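Local coordinates for protein terminal uridylyltransferase 1 (Trypanosoma brucei, PDB 5HZD) that adds uridines from UTP to the 3'-hydroxyl end of guide RNAs, ribosomal RNAs and some messenger RNAs during mitochondrial RNA editing, at residues R98-K103 with K144-S149; V131-M134 with S138-P141; R301-S306 with M342-L347; H307-P312 with E389-A394. All coordinates share one frame; numbering follows the deposited sequence. Where two conformers were deposited one is given.

Contact 1 of 4, residues R98-K103 with K144-S149; sequences RRWHDK and KNAVRS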
loop_
_atom_site.group_PDB
_atom_site.type_symbol
_atom_site.label_atom_id
_atom_site.label_comp_id
_atom_site.label_asym_id
_atom_site.label_seq_id
_atom_site.Cartn_x
_atom_site.Cartn_y
_atom_site.Cartn_z
ATOM N N ARG A 98 20.634 2.915 -10.150
ATOM C CA ARG A 98 21.337 2.711 -11.429
ATOM C C ARG A 98 22.832 2.551 -11.283
ATOM O O ARG A 98 23.478 2.047 -12.181
ATOM C CB ARG A 98 21.007 3.826 -12.427
ATOM C CG ARG A 98 19.585 3.685 -12.943
ATOM C CD ARG A 98 19.232 4.735 -13.986
ATOM N NE ARG A 98 20.078 4.503 -15.157
ATOM C CZ ARG A 98 20.113 5.272 -16.239
ATOM N NH1 ARG A 98 20.919 4.944 -17.243
ATOM N NH2 ARG A 98 19.384 6.368 -16.298
ATOM N N ARG A 99 23.410 2.961 -10.166
ATOM C CA ARG A 99 24.838 2.701 -9.945
ATOM C C ARG A 99 25.076 1.215 -9.682
ATOM O O ARG A 99 26.134 0.688 -10.010
ATOM C CB ARG A 99 25.388 3.565 -8.801
ATOM C CG ARG A 99 26.762 3.148 -8.237
ATOM C CD ARG A 99 27.961 3.478 -9.149
ATOM N NE ARG A 99 27.828 4.737 -9.880
ATOM C CZ ARG A 99 28.110 5.937 -9.382
ATOM N NH1 ARG A 99 28.529 6.062 -8.128
ATOM N NH2 ARG A 99 27.963 7.018 -10.140
ATOM N N TRP A 100 24.069 0.535 -9.123
ATOM C CA TRP A 100 24.130 -0.906 -8.910
ATOM C C TRP A 100 23.798 -1.665 -10.201
ATOM O O TRP A 100 24.494 -2.610 -10.597
ATOM C CB TRP A 100 23.156 -1.263 -7.788
ATOM C CG TRP A 100 22.837 -2.702 -7.667
ATOM C CD1 TRP A 100 23.668 -3.702 -7.273
ATOM C CD2 TRP A 100 21.574 -3.297 -7.954
ATOM N NE1 TRP A 100 22.987 -4.908 -7.289
ATOM C CE2 TRP A 100 21.702 -4.682 -7.702
ATOM C CE3 TRP A 100 20.346 -2.789 -8.384
ATOM C CZ2 TRP A 100 20.642 -5.583 -7.898
ATOM C CZ3 TRP A 100 19.290 -3.673 -8.591
ATOM C CH2 TRP A 100 19.449 -5.063 -8.320
ATOM N N HIS A 101 22.762 -1.220 -10.887
ATOM C CA HIS A 101 22.336 -1.891 -12.106
ATOM C C HIS A 101 21.782 -0.861 -13.071
ATOM O O HIS A 101 20.691 -0.343 -12.873
ATOM C CB HIS A 101 21.260 -2.920 -11.772
ATOM C CG HIS A 101 20.945 -3.830 -12.904
ATOM N ND1 HIS A 101 21.808 -4.820 -13.321
ATOM C CD2 HIS A 101 19.871 -3.888 -13.724
ATOM C CE1 HIS A 101 21.271 -5.460 -14.344
ATOM N NE2 HIS A 101 20.099 -4.911 -14.610
ATOM N N ASP A 102 22.549 -0.552 -14.124
ATOM C CA ASP A 102 22.217 0.597 -14.952
ATOM C C ASP A 102 20.839 0.552 -15.596
ATOM O O ASP A 102 20.209 1.601 -15.827
ATOM C CB ASP A 102 23.275 0.821 -16.044
ATOM C CG ASP A 102 22.965 2.039 -16.876
ATOM O OD1 ASP A 102 23.001 3.160 -16.298
ATOM O OD2 ASP A 102 22.639 1.868 -18.087
ATOM N N LYS A 103 20.349 -0.652 -15.857
ATOM C CA LYS A 103 19.075 -0.772 -16.546
ATOM C C LYS A 103 17.879 -0.876 -15.593
ATOM O O LYS A 103 16.745 -0.934 -16.048
ATOM C CB LYS A 103 19.096 -1.977 -17.465
ATOM C CG LYS A 103 19.977 -1.729 -18.701
ATOM C CD LYS A 103 20.046 -2.958 -19.560
ATOM C CE LYS A 103 18.719 -3.180 -20.259
ATOM N NZ LYS A 103 18.813 -4.281 -21.265
ATOM N N LYS A 144 18.862 -11.181 -1.743
ATOM C CA LYS A 144 19.629 -10.879 -0.546
ATOM C C LYS A 144 20.826 -9.985 -0.915
ATOM O O LYS A 144 21.220 -9.065 -0.170
ATOM C CB LYS A 144 20.107 -12.181 0.115
ATOM C CG LYS A 144 21.147 -11.990 1.199
ATOM C CD LYS A 144 21.640 -13.319 1.773
ATOM C CE LYS A 144 22.928 -13.125 2.578
ATOM N NZ LYS A 144 22.820 -12.026 3.593
ATOM N N ASN A 145 21.410 -10.256 -2.084
ATOM C CA ASN A 145 22.593 -9.485 -2.460
ATOM C C ASN A 145 22.216 -8.108 -2.952
ATOM O O ASN A 145 22.930 -7.130 -2.694
ATOM C CB ASN A 145 23.422 -10.246 -3.510
ATOM C CG ASN A 145 23.914 -11.544 -2.979
ATOM O OD1 ASN A 145 24.325 -11.614 -1.825
ATOM N ND2 ASN A 145 23.864 -12.579 -3.796
ATOM N N ALA A 146 21.081 -8.009 -3.644
ATOM C CA ALA A 146 20.559 -6.730 -4.099
ATOM C C ALA A 146 20.282 -5.827 -2.890
ATOM O O ALA A 146 20.626 -4.639 -2.875
ATOM C CB ALA A 146 19.282 -6.951 -4.917
ATOM N N VAL A 147 19.664 -6.397 -1.857
ATOM C CA VAL A 147 19.398 -5.624 -0.643
ATOM C C VAL A 147 20.686 -5.087 -0.033
ATOM O O VAL A 147 20.747 -3.897 0.321
ATOM C CB VAL A 147 18.663 -6.489 0.421
ATOM C CG1 VAL A 147 18.812 -5.876 1.834
ATOM C CG2 VAL A 147 17.204 -6.670 0.035
ATOM N N ARG A 148 21.721 -5.928 0.061
ATOM C CA ARG A 148 22.997 -5.489 0.663
ATOM C C ARG A 148 23.671 -4.445 -0.238
ATOM O O ARG A 148 24.173 -3.449 0.264
ATOM C CB ARG A 148 23.917 -6.682 0.965
ATOM C CG ARG A 148 23.223 -7.661 1.938
ATOM C CD ARG A 148 23.808 -9.059 1.964
ATOM N NE ARG A 148 25.223 -9.046 2.288
ATOM C CZ ARG A 148 26.161 -9.533 1.481
ATOM N NH1 ARG A 148 25.812 -10.074 0.308
ATOM N NH2 ARG A 148 27.443 -9.487 1.845
ATOM N N SER A 149 23.638 -4.657 -1.553
ATOM C CA SER A 149 24.274 -3.700 -2.478
ATOM C C SER A 149 23.654 -2.326 -2.396
ATOM O O SER A 149 24.378 -1.311 -2.291
ATOM C CB SER A 149 24.181 -4.210 -3.922
ATOM O OG SER A 149 24.966 -5.380 -4.076
HETATM O O HOH W 1 23.907 -7.343 -5.685
#

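Contact 2 of 4, residues V131-M134 with S138-P141; sequences VDAM and SWPP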
loop_
_atom_site.group_PDB
_atom_site.type_symbol
_atom_site.label_atom_id
_atom_site.label_comp_id
_atom_site.label_asym_id
_atom_site.label_seq_id
_atom_site.Cartn_x
_atom_site.Cartn_y
_atom_site.Cartn_z
ATOM N N VAL A 131 13.265 -4.052 -16.759
ATOM C CA VAL A 131 12.152 -4.568 -17.563
ATOM C C VAL A 131 12.618 -5.543 -18.644
ATOM O O VAL A 131 11.994 -6.600 -18.810
ATOM C CB VAL A 131 11.333 -3.423 -18.135
ATOM C CG1 VAL A 131 10.274 -3.938 -19.144
ATOM C CG2 VAL A 131 10.653 -2.677 -16.991
ATOM N N ASP A 132 13.702 -5.220 -19.352
ATOM C CA ASP A 132 14.294 -6.144 -20.321
ATOM C C ASP A 132 14.573 -7.493 -19.659
ATOM O O ASP A 132 14.232 -8.549 -20.209
ATOM C CB ASP A 132 15.620 -5.597 -20.864
ATOM C CG ASP A 132 15.434 -4.500 -21.878
ATOM O OD1 ASP A 132 14.277 -4.251 -22.274
ATOM O OD2 ASP A 132 16.457 -3.900 -22.302
ATOM N N ALA A 133 15.193 -7.457 -18.479
ATOM C CA ALA A 133 15.554 -8.702 -17.802
ATOM C C ALA A 133 14.312 -9.471 -17.377
ATOM O O ALA A 133 14.268 -10.700 -17.529
ATOM C CB ALA A 133 16.441 -8.432 -16.593
ATOM N N MET A 134 13.307 -8.756 -16.879
ATOM C CA MET A 134 12.059 -9.388 -16.478
ATOM C C MET A 134 11.451 -10.120 -17.671
ATOM O O MET A 134 10.968 -11.246 -17.547
ATOM C CB MET A 134 11.078 -8.344 -15.957
ATOM C CG MET A 134 9.671 -8.868 -15.759
ATOM S SD MET A 134 8.714 -7.638 -14.885
ATOM C CE MET A 134 7.025 -8.224 -15.091
ATOM N N SER A 138 14.650 -13.207 -16.180
ATOM C CA SER A 138 15.852 -13.119 -15.351
ATOM C C SER A 138 15.797 -11.933 -14.401
ATOM O O SER A 138 16.805 -11.264 -14.201
ATOM C CB SER A 138 17.086 -12.951 -16.231
ATOM O OG SER A 138 17.272 -14.084 -17.062
ATOM N N TRP A 139 14.636 -11.665 -13.817
ATOM C CA TRP A 139 14.521 -10.629 -12.791
ATOM C C TRP A 139 13.596 -11.147 -11.702
ATOM O O TRP A 139 12.572 -11.770 -12.006
ATOM C CB TRP A 139 13.963 -9.298 -13.355
ATOM C CG TRP A 139 14.194 -8.179 -12.387
ATOM C CD1 TRP A 139 13.329 -7.733 -11.422
ATOM C CD2 TRP A 139 15.413 -7.442 -12.201
ATOM N NE1 TRP A 139 13.925 -6.738 -10.669
ATOM C CE2 TRP A 139 15.202 -6.544 -11.135
ATOM C CE3 TRP A 139 16.660 -7.445 -12.848
ATOM C CZ2 TRP A 139 16.190 -5.664 -10.691
ATOM C CZ3 TRP A 139 17.642 -6.581 -12.408
ATOM C CH2 TRP A 139 17.394 -5.687 -11.337
ATOM N N PRO A 140 13.946 -10.924 -10.428
ATOM C CA PRO A 140 15.102 -10.207 -9.890
ATOM C C PRO A 140 16.361 -11.052 -9.803
ATOM O O PRO A 140 16.297 -12.304 -9.829
ATOM C CB PRO A 140 14.636 -9.817 -8.480
ATOM C CG PRO A 140 13.727 -10.942 -8.094
ATOM C CD PRO A 140 12.995 -11.315 -9.371
ATOM N N PRO A 141 17.520 -10.379 -9.687
ATOM C CA PRO A 141 18.737 -11.114 -9.364
ATOM C C PRO A 141 18.652 -11.542 -7.908
ATOM O O PRO A 141 17.665 -11.206 -7.261
ATOM C CB PRO A 141 19.836 -10.061 -9.549
ATOM C CG PRO A 141 19.166 -8.753 -9.221
ATOM C CD PRO A 141 17.706 -8.912 -9.625
HETATM O O HOH W 2 11.809 -12.630 -14.455
#

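Contact 3 of 4, residues R301-S306 with M342-L347; sequences RKYLLS and MWIYYL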
loop_
_atom_site.group_PDB
_atom_site.type_symbol
_atom_site.label_atom_id
_atom_site.label_comp_id
_atom_site.label_asym_id
_atom_site.label_seq_id
_atom_site.Cartn_x
_atom_site.Cartn_y
_atom_site.Cartn_z
ATOM N N ARG A 301 -6.449 0.731 -8.773
ATOM C CA ARG A 301 -6.684 2.094 -9.258
ATOM C C ARG A 301 -7.806 2.154 -10.284
ATOM O O ARG A 301 -8.689 3.043 -10.220
ATOM C CB ARG A 301 -5.393 2.667 -9.844
ATOM C CG ARG A 301 -5.493 4.130 -10.156
ATOM C CD ARG A 301 -4.228 4.609 -10.841
ATOM N NE ARG A 301 -4.458 5.958 -11.348
ATOM C CZ ARG A 301 -4.979 6.253 -12.549
ATOM N NH1 ARG A 301 -5.295 5.297 -13.427
ATOM N NH2 ARG A 301 -5.182 7.521 -12.878
ATOM N N LYS A 302 -7.824 1.207 -11.216
ATOM C CA LYS A 302 -8.844 1.198 -12.252
ATOM C C LYS A 302 -10.241 1.048 -11.642
ATOM O O LYS A 302 -11.163 1.807 -11.976
ATOM C CB LYS A 302 -8.534 0.070 -13.228
ATOM C CG LYS A 302 -9.385 0.088 -14.461
ATOM C CD LYS A 302 -8.828 -0.891 -15.497
ATOM C CE LYS A 302 -9.678 -0.915 -16.759
ATOM N NZ LYS A 302 -9.702 0.390 -17.498
ATOM N N TYR A 303 -10.392 0.111 -10.713
ATOM C CA TYR A 303 -11.667 -0.013 -10.017
ATOM C C TYR A 303 -12.035 1.218 -9.182
ATOM O O TYR A 303 -13.171 1.714 -9.254
ATOM C CB TYR A 303 -11.622 -1.241 -9.099
ATOM C CG TYR A 303 -12.040 -2.532 -9.754
ATOM C CD1 TYR A 303 -13.360 -2.709 -10.183
ATOM C CD2 TYR A 303 -11.163 -3.602 -9.859
ATOM C CE1 TYR A 303 -13.786 -3.930 -10.725
ATOM C CE2 TYR A 303 -11.596 -4.839 -10.420
ATOM C CZ TYR A 303 -12.903 -4.969 -10.832
ATOM O OH TYR A 303 -13.326 -6.188 -11.348
ATOM N N LEU A 304 -11.097 1.709 -8.385
ATOM C CA LEU A 304 -11.474 2.724 -7.397
ATOM C C LEU A 304 -11.704 4.098 -8.014
ATOM O O LEU A 304 -12.397 4.938 -7.430
ATOM C CB LEU A 304 -10.413 2.784 -6.300
ATOM C CG LEU A 304 -10.299 1.503 -5.466
ATOM C CD1 LEU A 304 -9.273 1.721 -4.399
ATOM C CD2 LEU A 304 -11.648 1.132 -4.807
ATOM N N LEU A 305 -11.175 4.334 -9.203
ATOM C CA LEU A 305 -11.481 5.585 -9.899
ATOM C C LEU A 305 -12.825 5.566 -10.632
ATOM O O LEU A 305 -13.272 6.587 -11.172
ATOM C CB LEU A 305 -10.365 5.941 -10.890
ATOM C CG LEU A 305 -9.062 6.445 -10.294
ATOM C CD1 LEU A 305 -8.098 6.679 -11.455
ATOM C CD2 LEU A 305 -9.277 7.740 -9.475
ATOM N N SER A 306 -13.480 4.408 -10.672
ATOM C CA SER A 306 -14.652 4.269 -11.519
ATOM C C SER A 306 -15.998 4.632 -10.872
ATOM O O SER A 306 -17.039 4.542 -11.527
ATOM C CB SER A 306 -14.695 2.867 -12.172
ATOM O OG SER A 306 -15.005 1.874 -11.222
ATOM N N MET A 342 -12.849 -7.026 -0.875
ATOM C CA MET A 342 -14.207 -7.119 -0.365
ATOM C C MET A 342 -15.044 -5.927 -0.835
ATOM O O MET A 342 -16.177 -6.096 -1.258
ATOM C CB MET A 342 -14.242 -7.153 1.167
ATOM C CG MET A 342 -13.688 -8.433 1.754
ATOM S SD MET A 342 -13.916 -8.464 3.541
ATOM C CE MET A 342 -15.699 -8.458 3.694
ATOM N N TRP A 343 -14.506 -4.721 -0.731
ATOM C CA TRP A 343 -15.259 -3.535 -1.104
ATOM C C TRP A 343 -15.537 -3.531 -2.592
ATOM O O TRP A 343 -16.667 -3.299 -3.026
ATOM C CB TRP A 343 -14.404 -2.328 -0.680
ATOM C CG TRP A 343 -14.823 -0.962 -1.164
ATOM C CD1 TRP A 343 -14.050 -0.096 -1.887
ATOM C CD2 TRP A 343 -16.033 -0.239 -0.844
ATOM N NE1 TRP A 343 -14.725 1.101 -2.076
ATOM C CE2 TRP A 343 -15.932 1.034 -1.434
ATOM C CE3 TRP A 343 -17.198 -0.565 -0.142
ATOM C CZ2 TRP A 343 -16.932 1.993 -1.332
ATOM C CZ3 TRP A 343 -18.200 0.408 -0.036
ATOM C CH2 TRP A 343 -18.068 1.657 -0.651
ATOM N N ILE A 344 -14.526 -3.810 -3.396
ATOM C CA ILE A 344 -14.726 -3.765 -4.851
ATOM C C ILE A 344 -15.691 -4.861 -5.320
ATOM O O ILE A 344 -16.528 -4.619 -6.195
ATOM C CB ILE A 344 -13.410 -3.921 -5.556
ATOM C CG1 ILE A 344 -12.603 -2.648 -5.308
ATOM C CG2 ILE A 344 -13.627 -4.091 -7.049
ATOM C CD1 ILE A 344 -11.115 -2.804 -5.669
ATOM N N TYR A 345 -15.581 -6.059 -4.738
ATOM C CA TYR A 345 -16.493 -7.147 -5.127
ATOM C C TYR A 345 -17.930 -6.735 -4.859
ATOM O O TYR A 345 -18.813 -6.950 -5.697
ATOM C CB TYR A 345 -16.160 -8.435 -4.364
ATOM C CG TYR A 345 -17.129 -9.558 -4.603
ATOM C CD1 TYR A 345 -17.054 -10.326 -5.756
ATOM C CD2 TYR A 345 -18.120 -9.842 -3.654
ATOM C CE1 TYR A 345 -17.974 -11.395 -5.980
ATOM C CE2 TYR A 345 -19.012 -10.891 -3.857
ATOM C CZ TYR A 345 -18.933 -11.644 -5.015
ATOM O OH TYR A 345 -19.830 -12.666 -5.235
ATOM N N TYR A 346 -18.162 -6.132 -3.699
ATOM C CA TYR A 346 -19.488 -5.578 -3.390
ATOM C C TYR A 346 -19.918 -4.536 -4.434
ATOM O O TYR A 346 -21.059 -4.569 -4.934
ATOM C CB TYR A 346 -19.477 -4.998 -1.977
ATOM C CG TYR A 346 -20.547 -3.965 -1.715
ATOM C CD1 TYR A 346 -21.879 -4.334 -1.551
ATOM C CD2 TYR A 346 -20.209 -2.631 -1.621
ATOM C CE1 TYR A 346 -22.853 -3.384 -1.268
ATOM C CE2 TYR A 346 -21.165 -1.666 -1.363
ATOM C CZ TYR A 346 -22.486 -2.048 -1.211
ATOM O OH TYR A 346 -23.438 -1.084 -0.924
ATOM N N LEU A 347 -19.038 -3.595 -4.768
ATOM C CA LEU A 347 -19.376 -2.588 -5.765
ATOM C C LEU A 347 -19.738 -3.216 -7.097
ATOM O O LEU A 347 -20.662 -2.735 -7.769
ATOM C CB LEU A 347 -18.214 -1.583 -5.971
ATOM C CG LEU A 347 -17.841 -0.746 -4.738
ATOM C CD1 LEU A 347 -16.640 0.162 -5.069
ATOM C CD2 LEU A 347 -19.058 0.078 -4.228
#

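Contact 4 of 4, residues H307-P312 with E389-A394; sequences HPCARP and EELYKA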
loop_
_atom_site.group_PDB
_atom_site.type_symbol
_atom_site.label_atom_id
_atom_site.label_comp_id
_atom_site.label_asym_id
_atom_site.label_seq_id
_atom_site.Cartn_x
_atom_site.Cartn_y
_atom_site.Cartn_z
ATOM N N HIS A 307 -15.972 5.058 -9.608
ATOM C CA HIS A 307 -17.131 5.678 -8.962
ATOM C C HIS A 307 -16.556 6.740 -8.015
ATOM O O HIS A 307 -15.562 6.473 -7.343
ATOM C CB HIS A 307 -17.885 4.623 -8.138
ATOM C CG HIS A 307 -19.204 5.097 -7.631
ATOM N ND1 HIS A 307 -19.317 6.028 -6.618
ATOM C CD2 HIS A 307 -20.473 4.772 -7.988
ATOM C CE1 HIS A 307 -20.595 6.276 -6.393
ATOM N NE2 HIS A 307 -21.319 5.510 -7.198
ATOM N N PRO A 308 -17.191 7.923 -7.929
ATOM C CA PRO A 308 -16.649 9.005 -7.095
ATOM C C PRO A 308 -16.651 8.683 -5.598
ATOM O O PRO A 308 -15.920 9.349 -4.849
ATOM C CB PRO A 308 -17.575 10.190 -7.395
ATOM C CG PRO A 308 -18.837 9.600 -7.926
ATOM C CD PRO A 308 -18.396 8.342 -8.667
ATOM N N CYS A 309 -17.439 7.701 -5.160
ATOM C CA CYS A 309 -17.425 7.326 -3.752
ATOM C C CYS A 309 -16.561 6.101 -3.473
ATOM O O CYS A 309 -16.432 5.641 -2.305
ATOM C CB CYS A 309 -18.853 7.073 -3.259
ATOM S SG CYS A 309 -19.840 8.531 -3.425
ATOM N N ALA A 310 -15.903 5.559 -4.499
ATOM C CA ALA A 310 -15.175 4.316 -4.274
ATOM C C ALA A 310 -13.886 4.489 -3.472
ATOM O O ALA A 310 -13.600 3.703 -2.555
ATOM C CB ALA A 310 -14.896 3.584 -5.620
ATOM N N ARG A 311 -13.100 5.529 -3.757
ATOM C CA ARG A 311 -11.920 5.725 -2.903
ATOM C C ARG A 311 -12.272 6.127 -1.462
ATOM O O ARG A 311 -11.689 5.577 -0.521
ATOM C CB ARG A 311 -10.941 6.725 -3.515
ATOM C CG ARG A 311 -10.245 6.206 -4.777
ATOM C CD ARG A 311 -9.431 7.346 -5.385
ATOM N NE ARG A 311 -10.306 8.375 -5.917
ATOM C CZ ARG A 311 -9.892 9.596 -6.229
ATOM N NH1 ARG A 311 -8.623 9.940 -6.026
ATOM N NH2 ARG A 311 -10.764 10.470 -6.716
ATOM N N PRO A 312 -13.209 7.078 -1.271
ATOM C CA PRO A 312 -13.540 7.422 0.119
ATOM C C PRO A 312 -14.008 6.210 0.924
ATOM O O PRO A 312 -13.592 6.007 2.083
ATOM C CB PRO A 312 -14.648 8.481 -0.044
ATOM C CG PRO A 312 -14.235 9.188 -1.315
ATOM C CD PRO A 312 -13.846 8.015 -2.223
ATOM N N GLU A 389 -23.827 17.175 -1.934
ATOM C CA GLU A 389 -24.798 16.548 -1.039
ATOM C C GLU A 389 -25.193 15.172 -1.554
ATOM O O GLU A 389 -25.383 14.241 -0.769
ATOM C CB GLU A 389 -26.038 17.420 -0.856
ATOM C CG GLU A 389 -25.788 18.613 0.056
ATOM C CD GLU A 389 -25.185 18.207 1.404
ATOM O OE1 GLU A 389 -25.596 17.161 1.962
ATOM O OE2 GLU A 389 -24.291 18.930 1.899
ATOM N N GLU A 390 -25.319 15.052 -2.877
ATOM C CA GLU A 390 -25.691 13.787 -3.498
ATOM C C GLU A 390 -24.573 12.776 -3.324
ATOM O O GLU A 390 -24.842 11.602 -3.088
ATOM C CB GLU A 390 -26.040 13.983 -4.975
ATOM C CG GLU A 390 -27.419 14.590 -5.178
ATOM C CD GLU A 390 -27.725 14.914 -6.633
ATOM O OE1 GLU A 390 -28.595 15.783 -6.886
ATOM O OE2 GLU A 390 -27.101 14.294 -7.523
ATOM N N LEU A 391 -23.318 13.217 -3.386
ATOM C CA LEU A 391 -22.217 12.293 -3.099
ATOM C C LEU A 391 -22.228 11.815 -1.656
ATOM O O LEU A 391 -21.909 10.657 -1.400
ATOM C CB LEU A 391 -20.839 12.892 -3.406
ATOM C CG LEU A 391 -20.504 13.167 -4.859
ATOM C CD1 LEU A 391 -19.128 13.817 -4.925
ATOM C CD2 LEU A 391 -20.537 11.869 -5.653
ATOM N N TYR A 392 -22.532 12.712 -0.707
ATOM C CA TYR A 392 -22.590 12.291 0.699
ATOM C C TYR A 392 -23.656 11.235 0.899
ATOM O O TYR A 392 -23.421 10.218 1.546
ATOM C CB TYR A 392 -22.908 13.475 1.623
ATOM C CG TYR A 392 -21.848 14.538 1.705
ATOM C CD1 TYR A 392 -20.575 14.336 1.200
ATOM C CD2 TYR A 392 -22.139 15.748 2.312
ATOM C CE1 TYR A 392 -19.596 15.327 1.301
ATOM C CE2 TYR A 392 -21.193 16.731 2.407
ATOM C CZ TYR A 392 -19.925 16.514 1.909
ATOM O OH TYR A 392 -18.969 17.487 2.011
ATOM N N LYS A 393 -24.825 11.461 0.316
ATOM C CA LYS A 393 -25.920 10.515 0.396
ATOM C C LYS A 393 -25.506 9.147 -0.179
ATOM O O LYS A 393 -25.792 8.099 0.412
ATOM C CB LYS A 393 -27.143 11.072 -0.334
ATOM C CG LYS A 393 -28.261 10.072 -0.436
ATOM C CD LYS A 393 -29.538 10.664 -1.013
ATOM C CE LYS A 393 -30.564 9.560 -1.237
ATOM N NZ LYS A 393 -31.924 10.142 -1.383
ATOM N N ALA A 394 -24.851 9.161 -1.338
ATOM C CA ALA A 394 -24.433 7.936 -2.006
ATOM C C ALA A 394 -23.381 7.210 -1.188
ATOM O O ALA A 394 -23.449 5.997 -1.018
ATOM C CB ALA A 394 -23.857 8.246 -3.403
#

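Contact 1 of 4, residues R98-K103 with K144-S149
Trp100 packs its indole against Ala146 and Ser149, which joins the C-terminal end of helix 80-100 to helix 143-156 within the nucleotidyltransferase palm domain. The two touching residues on the second helix are three positions apart, about one turn, so both fall on the flank that meets the tryptophan. Ala146 comes first: its CB lies 3.6 Å from Trp100 CZ2, and its approach to the indole is oblique. Ser149 follows at the pyrrole end of the ring, with CB 3.4 Å from Trp100 CD1, while the CA atoms of Trp100 and Ser149 are 7.0 Å apart. The first torsion of Trp100, with CG opposite the backbone N (chi1 165°), turns the indole toward helix 143-156. Beyond the segment, Ile150 and Leu153 of the same helix continue the apolar surface that receives the ring. At the other end of the short segment 98-103, Arg98 NH1 makes a salt bridge of 2.9 Å to Asp102 OD1, reaching the carboxylate on its syn side but 32° out of its plane; this ties Arg98 to the loop residue Asp102. Between the two segments a polar link runs through a water, which accepts from Trp100 NE1 at 3.1 Å and lies 2.8 Å from Ser149 OG.

Contact 2 of 4, residues V131-M134 with S138-P141
The short helix 131-135, which follows strand 124-129 of the palm sheet, is joined here to the loop leading to helix 143-156, with Ala133 and Met134 meeting Ser138 and Trp139. The backbone supplies the direct hydrogen bond: Ser138 N donates to Ala133 O over 2.9 Å, with an N-H...O angle of 164°. Although nearly straight at the hydrogen, the bond reaches the oxygen from above, the donor lying 36° out of the carbonyl plane. One residue on, Trp139 CB sits 3.6 Å from Met134 N and 4.0 Å from Met134 CB. The indole then leads away past Ala133, whose CB is 3.9 Å from Trp139 CE3. Two prolines cover part of one ring face: Pro141 CD stands 3.4 Å above the plane, toward the rim, and Pro140, which follows a cis peptide bond, adds its CB beside it. Outside the segments, His101 meets the indole with ring planes at about 45°. A water accepts from Trp139 N at 3.1 Å and donates weakly to Met134 O. The turn out of the helix is therefore held by one direct backbone bond, with a weaker link through water, while apolar contacts at Ala133 and the prolines probably restrict the indole.

Contact 3 of 4, residues R301-S306 with M342-L347
Ile344 drives one methyl into the face of Tyr303, a point where segment 301-306 of helix 292-304 meets helix 336-349. Starting from CB, its two branches part, as described here for one of its two conformers. CG2, set opposite the backbone N of Ile344, rises over the phenol ring and stands 3.5 Å from the ring centroid, 13° off the normal. This is a CH-pi contact over the centre of the face, and the closest ring carbon, Tyr303 CD1, is 3.4 Å from Ile344 CG2. The other branch takes CG1 to 3.9 Å from Leu304 CD2, the two side chains crossing at about a right angle. At the tip, Ile344 CD1 ends 3.8 Å from Tyr303 CB, so the isoleucine touches both the root and the ring of the tyrosine. Leu304 CD2 also reaches the edge of the Trp343 indole, near its plane, 4.0 Å from Trp343 CD1. Polar ends are satisfied outside this pair of segments: Tyr303 OH is hydrogen-bonded to Val356 N, and Trp343 NE1 to Ala310 O. Tyr303 O accepts from both Ser306 OG, at 2.7 Å, and Ser306 N. The side chain of Ile344 is about 7 Å from that of the UTP-binding Tyr337, which puts this helix pair close to the nucleotide site. The contact is buried, with Arg311 of helix 310-324 against Leu304, and Met398 of helix 385-409 against Leu347.

Contact 4 of 4, residues H307-P312 with E389-A394
Pro308 and Cys309 carry the approach of the turn before helix 310-324 to the side of helix 385-409, a loop-to-helix contact in the largely helical part of the chain. Preceding them, His307 makes a side-chain capping bond in the turn that leads into the helix: Cys309 N donates to His307 ND1 over 2.9 Å at an N-H...N angle of 165°, only 5° out of the imidazole plane. Ala310 N also bonds to His307 O, at 3.0 Å, so both the ring and the carbonyl of one residue hold the turn. Pro308 then presents its ring to Leu391, crossing that side chain at about a right angle, with CG 3.6 Å from Leu391 CD2. Cys309 points its side chain at the same helix, where Leu391 and Ala394 are three residues apart and on one flank. Placing SG beside its own backbone N and opposite the carbonyl carbon (chi1 -61°) brings the sulfur against both. Ala395 and Met398 of that helix also touch Cys309, extending the apolar surface. Cys309 SG is 4.1 Å from Leu391 CD2 and 4.0 Å from Ala394 CB, while Leu391 O approaches the sulfur to 3.6 Å.

In the fold
From the N terminus, helix 80-100 leads into the palm strands, and contact 1 closes that loop when helix 143-156 returns to Trp100. Contact 2 closes a much shorter loop nested inside it, and the two touch: Lys103 NZ makes a 2.6 Å salt bridge to Asp132 OD2, and the indoles of Trp100 and Trp139 pack together. Contact 3 opens only later, at helix 292-304; before it closes at helix 336-349, contact 4 begins in the turn entering helix 310-324 and ends on helix 385-409. These two loops therefore cross, with Leu304 O 3.4 Å from Ala310 CB. Contacts 1 and 2 belong to the palm; contacts 3 and 4 tie helices across the chain's centre from contact 1.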